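Local coordinates for protein Rho guanine nucleotide exchange factor 3 (Mus musculus, PDB 2Z0Q) that acts as a guanine nucleotide exchange factor for the small GTPases RhoA and RhoB through its DH-PH module, at residues 157-171 against 184-198. Sequence-based numbering, arbitrary orientation.
Sequences RSRLVKYPLLLREIL and LEEAINIIQGIVAEI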
loop_
_atom_site.group_PDB
_atom_site.type_symbol
_atom_site.label_atom_id
_atom_site.label_comp_id
_atom_site.label_asym_id
_atom_site.label_seq_id
_atom_site.Cartn_x
_atom_site.Cartn_y
_atom_site.Cartn_z
ATOM N N ARG A 157 -2.742 -7.923 1.370
ATOM C CA ARG A 157 -3.740 -6.980 1.839
ATOM C C ARG A 157 -4.870 -6.877 0.819
ATOM O O ARG A 157 -6.030 -6.795 1.203
ATOM C CB ARG A 157 -3.135 -5.599 2.052
ATOM C CG ARG A 157 -4.059 -4.685 2.806
ATOM C CD ARG A 157 -3.629 -3.229 2.658
ATOM N NE ARG A 157 -4.224 -2.432 3.724
ATOM C CZ ARG A 157 -3.790 -2.429 4.987
ATOM N NH1 ARG A 157 -2.743 -3.177 5.338
ATOM N NH2 ARG A 157 -4.416 -1.695 5.905
ATOM N N SER A 158 -4.541 -6.866 -0.471
ATOM C CA SER A 158 -5.599 -6.767 -1.490
ATOM C C SER A 158 -6.546 -7.940 -1.406
ATOM O O SER A 158 -7.761 -7.795 -1.614
ATOM C CB SER A 158 -5.002 -6.686 -2.901
ATOM O OG SER A 158 -4.267 -5.491 -3.051
ATOM N N ARG A 159 -5.994 -9.120 -1.115
ATOM C CA ARG A 159 -6.856 -10.275 -1.003
ATOM C C ARG A 159 -7.763 -10.114 0.231
ATOM O O ARG A 159 -8.949 -10.347 0.151
ATOM C CB ARG A 159 -6.029 -11.567 -0.894
ATOM C CG ARG A 159 -6.887 -12.814 -0.671
ATOM C CD ARG A 159 -7.445 -13.300 -1.978
ATOM N NE ARG A 159 -8.133 -14.584 -1.893
ATOM C CZ ARG A 159 -8.953 -15.022 -2.837
ATOM N NH1 ARG A 159 -9.156 -14.275 -3.935
ATOM N NH2 ARG A 159 -9.642 -16.136 -2.641
ATOM N N LEU A 160 -7.197 -9.723 1.369
ATOM C CA LEU A 160 -8.006 -9.575 2.577
ATOM C C LEU A 160 -9.195 -8.640 2.342
ATOM O O LEU A 160 -10.319 -8.937 2.707
ATOM C CB LEU A 160 -7.154 -9.031 3.722
ATOM C CG LEU A 160 -7.919 -8.838 5.013
ATOM C CD1 LEU A 160 -8.132 -10.188 5.692
ATOM C CD2 LEU A 160 -7.095 -7.901 5.909
ATOM N N VAL A 161 -8.915 -7.499 1.730
ATOM C CA VAL A 161 -9.923 -6.483 1.458
ATOM C C VAL A 161 -11.035 -6.967 0.548
ATOM O O VAL A 161 -12.175 -6.491 0.643
ATOM C CB VAL A 161 -9.219 -5.209 0.863
ATOM C CG1 VAL A 161 -10.188 -4.332 0.057
ATOM C CG2 VAL A 161 -8.586 -4.443 1.977
ATOM N N LYS A 162 -10.701 -7.934 -0.302
ATOM C CA LYS A 162 -11.621 -8.489 -1.271
ATOM C C LYS A 162 -12.462 -9.637 -0.734
ATOM O O LYS A 162 -13.440 -10.030 -1.366
ATOM C CB LYS A 162 -10.849 -8.969 -2.511
ATOM C CG LYS A 162 -11.718 -9.070 -3.762
ATOM C CD LYS A 162 -10.873 -9.396 -5.013
ATOM C CE LYS A 162 -11.766 -9.613 -6.237
ATOM N NZ LYS A 162 -10.956 -10.136 -7.368
ATOM N N TYR A 163 -12.158 -10.159 0.461
ATOM C CA TYR A 163 -12.948 -11.313 0.901
ATOM C C TYR A 163 -14.460 -11.020 1.049
ATOM O O TYR A 163 -15.291 -11.838 0.676
ATOM C CB TYR A 163 -12.401 -11.904 2.218
ATOM C CG TYR A 163 -11.254 -12.886 2.032
ATOM C CD1 TYR A 163 -11.396 -14.006 1.201
ATOM C CD2 TYR A 163 -10.037 -12.711 2.696
ATOM C CE1 TYR A 163 -10.370 -14.914 1.033
ATOM C CE2 TYR A 163 -9.016 -13.604 2.538
ATOM C CZ TYR A 163 -9.176 -14.713 1.699
ATOM O OH TYR A 163 -8.138 -15.606 1.507
ATOM N N PRO A 164 -14.832 -9.852 1.623
ATOM C CA PRO A 164 -16.270 -9.595 1.753
ATOM C C PRO A 164 -16.989 -9.692 0.371
ATOM O O PRO A 164 -18.051 -10.310 0.249
ATOM C CB PRO A 164 -16.320 -8.181 2.351
ATOM C CG PRO A 164 -15.088 -8.129 3.200
ATOM C CD PRO A 164 -14.034 -8.817 2.293
ATOM N N LEU A 165 -16.389 -9.080 -0.641
ATOM C CA LEU A 165 -16.959 -9.087 -1.992
ATOM C C LEU A 165 -17.094 -10.524 -2.523
ATOM O O LEU A 165 -18.129 -10.914 -3.060
ATOM C CB LEU A 165 -16.037 -8.264 -2.928
ATOM C CG LEU A 165 -16.383 -8.181 -4.426
ATOM C CD1 LEU A 165 -15.600 -6.969 -5.069
ATOM C CD2 LEU A 165 -16.026 -9.463 -5.122
ATOM N N LEU A 166 -16.035 -11.308 -2.343
ATOM C CA LEU A 166 -16.028 -12.682 -2.849
ATOM C C LEU A 166 -17.009 -13.590 -2.121
ATOM O O LEU A 166 -17.699 -14.396 -2.753
ATOM C CB LEU A 166 -14.613 -13.267 -2.733
ATOM C CG LEU A 166 -13.495 -12.642 -3.534
ATOM C CD1 LEU A 166 -12.099 -13.206 -3.014
ATOM C CD2 LEU A 166 -13.724 -13.009 -5.012
ATOM N N LEU A 167 -17.060 -13.485 -0.786
ATOM C CA LEU A 167 -17.993 -14.323 -0.046
ATOM C C LEU A 167 -19.435 -13.844 -0.284
ATOM O O LEU A 167 -20.340 -14.646 -0.290
ATOM C CB LEU A 167 -17.688 -14.289 1.459
ATOM C CG LEU A 167 -16.268 -14.733 1.796
ATOM C CD1 LEU A 167 -16.158 -14.949 3.340
ATOM C CD2 LEU A 167 -15.916 -16.015 1.048
ATOM N N ARG A 168 -19.647 -12.531 -0.460
ATOM C CA ARG A 168 -21.004 -12.073 -0.706
ATOM C C ARG A 168 -21.514 -12.537 -2.100
ATOM O O ARG A 168 -22.709 -12.727 -2.306
ATOM C CB ARG A 168 -21.106 -10.522 -0.549
ATOM C CG ARG A 168 -22.545 -10.089 -0.441
ATOM C CD ARG A 168 -22.686 -8.586 -0.166
ATOM N NE ARG A 168 -22.020 -8.171 1.061
ATOM C CZ ARG A 168 -20.871 -7.487 1.127
ATOM N NH1 ARG A 168 -20.198 -7.117 0.035
ATOM N NH2 ARG A 168 -20.398 -7.133 2.319
ATOM N N GLU A 169 -20.594 -12.701 -3.049
ATOM C CA GLU A 169 -20.953 -13.190 -4.396
ATOM C C GLU A 169 -21.491 -14.630 -4.218
ATOM O O GLU A 169 -22.446 -15.014 -4.889
ATOM C CB GLU A 169 -19.740 -13.132 -5.316
ATOM C CG GLU A 169 -20.001 -13.706 -6.756
ATOM C CD GLU A 169 -21.123 -12.953 -7.472
ATOM O OE1 GLU A 169 -21.309 -11.750 -7.164
ATOM O OE2 GLU A 169 -21.792 -13.535 -8.361
ATOM N N ILE A 170 -20.904 -15.430 -3.313
ATOM C CA ILE A 170 -21.459 -16.765 -3.059
ATOM C C ILE A 170 -22.832 -16.649 -2.356
ATOM O O ILE A 170 -23.821 -17.291 -2.733
ATOM C CB ILE A 170 -20.539 -17.618 -2.158
ATOM C CG1 ILE A 170 -19.119 -17.667 -2.748
ATOM C CG2 ILE A 170 -21.137 -19.012 -2.011
ATOM C CD1 ILE A 170 -18.067 -18.314 -1.802
ATOM N N LEU A 171 -22.876 -15.790 -1.331
ATOM C CA LEU A 171 -24.098 -15.616 -0.550
ATOM C C LEU A 171 -25.317 -15.217 -1.390
ATOM O O LEU A 171 -26.425 -15.730 -1.198
ATOM C CB LEU A 171 -23.850 -14.516 0.521
ATOM C CG LEU A 171 -25.116 -14.158 1.323
ATOM C CD1 LEU A 171 -25.673 -15.356 2.081
ATOM C CD2 LEU A 171 -24.735 -13.055 2.295
ATOM N N LEU A 184 -22.267 -17.795 5.762
ATOM C CA LEU A 184 -21.610 -16.792 4.931
ATOM C C LEU A 184 -21.833 -15.401 5.495
ATOM O O LEU A 184 -20.919 -14.586 5.492
ATOM C CB LEU A 184 -22.125 -16.875 3.482
ATOM C CG LEU A 184 -21.563 -18.085 2.715
ATOM C CD1 LEU A 184 -22.398 -18.325 1.478
ATOM C CD2 LEU A 184 -20.064 -17.844 2.363
ATOM N N GLU A 185 -23.055 -15.123 5.949
ATOM C CA GLU A 185 -23.310 -13.806 6.552
ATOM C C GLU A 185 -22.333 -13.603 7.738
ATOM O O GLU A 185 -21.803 -12.505 7.948
ATOM C CB GLU A 185 -24.780 -13.719 7.017
ATOM C CG GLU A 185 -25.726 -13.631 5.813
ATOM C CD GLU A 185 -27.200 -13.840 6.139
ATOM O OE1 GLU A 185 -27.513 -14.261 7.276
ATOM O OE2 GLU A 185 -28.051 -13.587 5.230
ATOM N N GLU A 186 -22.100 -14.664 8.497
ATOM C CA GLU A 186 -21.183 -14.569 9.616
ATOM C C GLU A 186 -19.750 -14.280 9.162
ATOM O O GLU A 186 -19.110 -13.369 9.645
ATOM C CB GLU A 186 -21.243 -15.846 10.463
ATOM C CG GLU A 186 -20.073 -15.969 11.448
ATOM C CD GLU A 186 -20.105 -17.242 12.336
ATOM O OE1 GLU A 186 -20.927 -18.133 12.099
ATOM O OE2 GLU A 186 -19.256 -17.329 13.289
ATOM N N ALA A 187 -19.266 -15.061 8.188
ATOM C CA ALA A 187 -17.923 -14.882 7.705
ATOM C C ALA A 187 -17.700 -13.479 7.150
ATOM O O ALA A 187 -16.648 -12.885 7.365
ATOM C CB ALA A 187 -17.619 -15.955 6.624
ATOM N N ILE A 188 -18.673 -12.998 6.395
ATOM C CA ILE A 188 -18.552 -11.673 5.812
ATOM C C ILE A 188 -18.452 -10.638 6.935
ATOM O O ILE A 188 -17.558 -9.789 6.935
ATOM C CB ILE A 188 -19.768 -11.370 4.920
ATOM C CG1 ILE A 188 -19.717 -12.248 3.662
ATOM C CG2 ILE A 188 -19.759 -9.884 4.515
ATOM C CD1 ILE A 188 -21.044 -12.348 2.950
ATOM N N ASN A 189 -19.346 -10.712 7.908
ATOM C CA ASN A 189 -19.320 -9.722 9.025
ATOM C C ASN A 189 -18.023 -9.748 9.790
ATOM O O ASN A 189 -17.449 -8.695 10.148
ATOM C CB ASN A 189 -20.427 -9.988 10.040
ATOM C CG ASN A 189 -20.646 -8.810 10.982
ATOM O OD1 ASN A 189 -21.270 -7.826 10.593
ATOM N ND2 ASN A 189 -20.108 -8.886 12.218
ATOM N N ILE A 190 -17.548 -10.943 10.078
ATOM C CA ILE A 190 -16.309 -11.064 10.842
ATOM C C ILE A 190 -15.108 -10.466 10.069
ATOM O O ILE A 190 -14.296 -9.745 10.639
ATOM C CB ILE A 190 -16.026 -12.525 11.162
ATOM C CG1 ILE A 190 -17.136 -13.063 12.064
ATOM C CG2 ILE A 190 -14.625 -12.673 11.811
ATOM C CD1 ILE A 190 -17.308 -12.360 13.405
ATOM N N ILE A 191 -15.018 -10.762 8.776
ATOM C CA ILE A 191 -13.916 -10.235 7.980
ATOM C C ILE A 191 -14.070 -8.714 7.841
ATOM O O ILE A 191 -13.072 -8.001 7.851
ATOM C CB ILE A 191 -13.838 -10.951 6.594
ATOM C CG1 ILE A 191 -13.386 -12.395 6.820
ATOM C CG2 ILE A 191 -12.762 -10.306 5.691
ATOM C CD1 ILE A 191 -13.586 -13.269 5.571
ATOM N N GLN A 192 -15.296 -8.214 7.730
ATOM C CA GLN A 192 -15.422 -6.762 7.658
ATOM C C GLN A 192 -14.817 -6.120 8.907
ATOM O O GLN A 192 -14.160 -5.059 8.818
ATOM C CB GLN A 192 -16.872 -6.348 7.509
ATOM C CG GLN A 192 -17.417 -6.717 6.124
ATOM C CD GLN A 192 -18.887 -6.432 6.004
ATOM O OE1 GLN A 192 -19.682 -6.947 6.789
ATOM N NE2 GLN A 192 -19.258 -5.595 5.032
ATOM N N GLY A 193 -15.041 -6.757 10.056
ATOM C CA GLY A 193 -14.483 -6.262 11.302
ATOM C C GLY A 193 -12.954 -6.328 11.353
ATOM O O GLY A 193 -12.290 -5.431 11.874
ATOM N N ILE A 194 -12.395 -7.391 10.804
ATOM C CA ILE A 194 -10.962 -7.608 10.789
ATOM C C ILE A 194 -10.313 -6.542 9.897
ATOM O O ILE A 194 -9.320 -5.918 10.276
ATOM C CB ILE A 194 -10.620 -9.037 10.235
ATOM C CG1 ILE A 194 -10.991 -10.098 11.286
ATOM C CG2 ILE A 194 -9.110 -9.174 9.951
ATOM C CD1 ILE A 194 -11.032 -11.530 10.757
ATOM N N VAL A 195 -10.893 -6.353 8.710
ATOM C CA VAL A 195 -10.334 -5.381 7.744
ATOM C C VAL A 195 -10.365 -3.951 8.270
ATOM O O VAL A 195 -9.378 -3.211 8.173
ATOM C CB VAL A 195 -11.102 -5.436 6.392
ATOM C CG1 VAL A 195 -10.651 -4.263 5.455
ATOM C CG2 VAL A 195 -10.880 -6.782 5.763
ATOM N N ALA A 196 -11.490 -3.580 8.862
ATOM C CA ALA A 196 -11.659 -2.236 9.387
ATOM C C ALA A 196 -10.622 -1.945 10.462
ATOM O O ALA A 196 -10.022 -0.853 10.486
ATOM C CB ALA A 196 -13.079 -2.072 9.954
ATOM N N GLU A 197 -10.382 -2.922 11.332
ATOM C CA GLU A 197 -9.416 -2.762 12.402
ATOM C C GLU A 197 -7.982 -2.703 11.862
ATOM O O GLU A 197 -7.178 -1.862 12.290
ATOM C CB GLU A 197 -9.524 -3.913 13.408
ATOM C CG GLU A 197 -8.624 -3.755 14.617
ATOM C CD GLU A 197 -8.837 -2.417 15.323
ATOM O OE1 GLU A 197 -9.993 -1.946 15.421
ATOM O OE2 GLU A 197 -7.843 -1.823 15.781
ATOM N N ILE A 198 -7.660 -3.591 10.930
ATOM C CA ILE A 198 -6.315 -3.606 10.363
ATOM C C ILE A 198 -6.077 -2.309 9.588
ATOM O O ILE A 198 -4.983 -1.758 9.627
ATOM C CB ILE A 198 -6.107 -4.839 9.443
ATOM C CG1 ILE A 198 -5.939 -6.089 10.329
ATOM C CG2 ILE A 198 -4.952 -4.585 8.455
ATOM C CD1 ILE A 198 -5.763 -7.350 9.555
HETATM O O HOH W 1 -22.055 -7.406 4.701
#
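Ile188 drops as a knob between Pro164, Leu167, Arg168 and Leu171, where helices 157-171 and 184-198 of the DH helical bundle pack nearly antiparallel at 153°, their axes 9.0 Å apart. With CG1 anti to its carbonyl carbon (chi1 -70°), Ile188 lays CG1 3.6 Å from Leu167 CB, while its CD1 reaches Leu171 CD2 at 3.8 Å. Leu184, one turn earlier, uses its CD1 branch, which lies 3.8 Å from both Ile170 CG2 and Leu171 CA; the Leu184 side chain also touches Leu98 of helix 95-101. At the other end, Leu160 slides past Val195 in the opposite sense, its CG 3.7 Å from Val195 CG2. Between these sites Leu167 and Ile191 interlock as knobs in their turn, and Pro164, at the kink of its helix, rests its CD 3.9 Å from Ile191 CG2. Along one flank the contact turns polar: a water accepts from Arg168 NH2 and donates to Gln192 OE1, joining two side chains whose nearest nitrogens are both donors. Arg157 NH2 hydrogen-bonds Thr202 OG1, a turn beyond Ile198 on the same helix. Interlocked aliphatic branches thus supply most of the contact, with polar links at its margins, so the pairing probably depends mainly on close apolar packing.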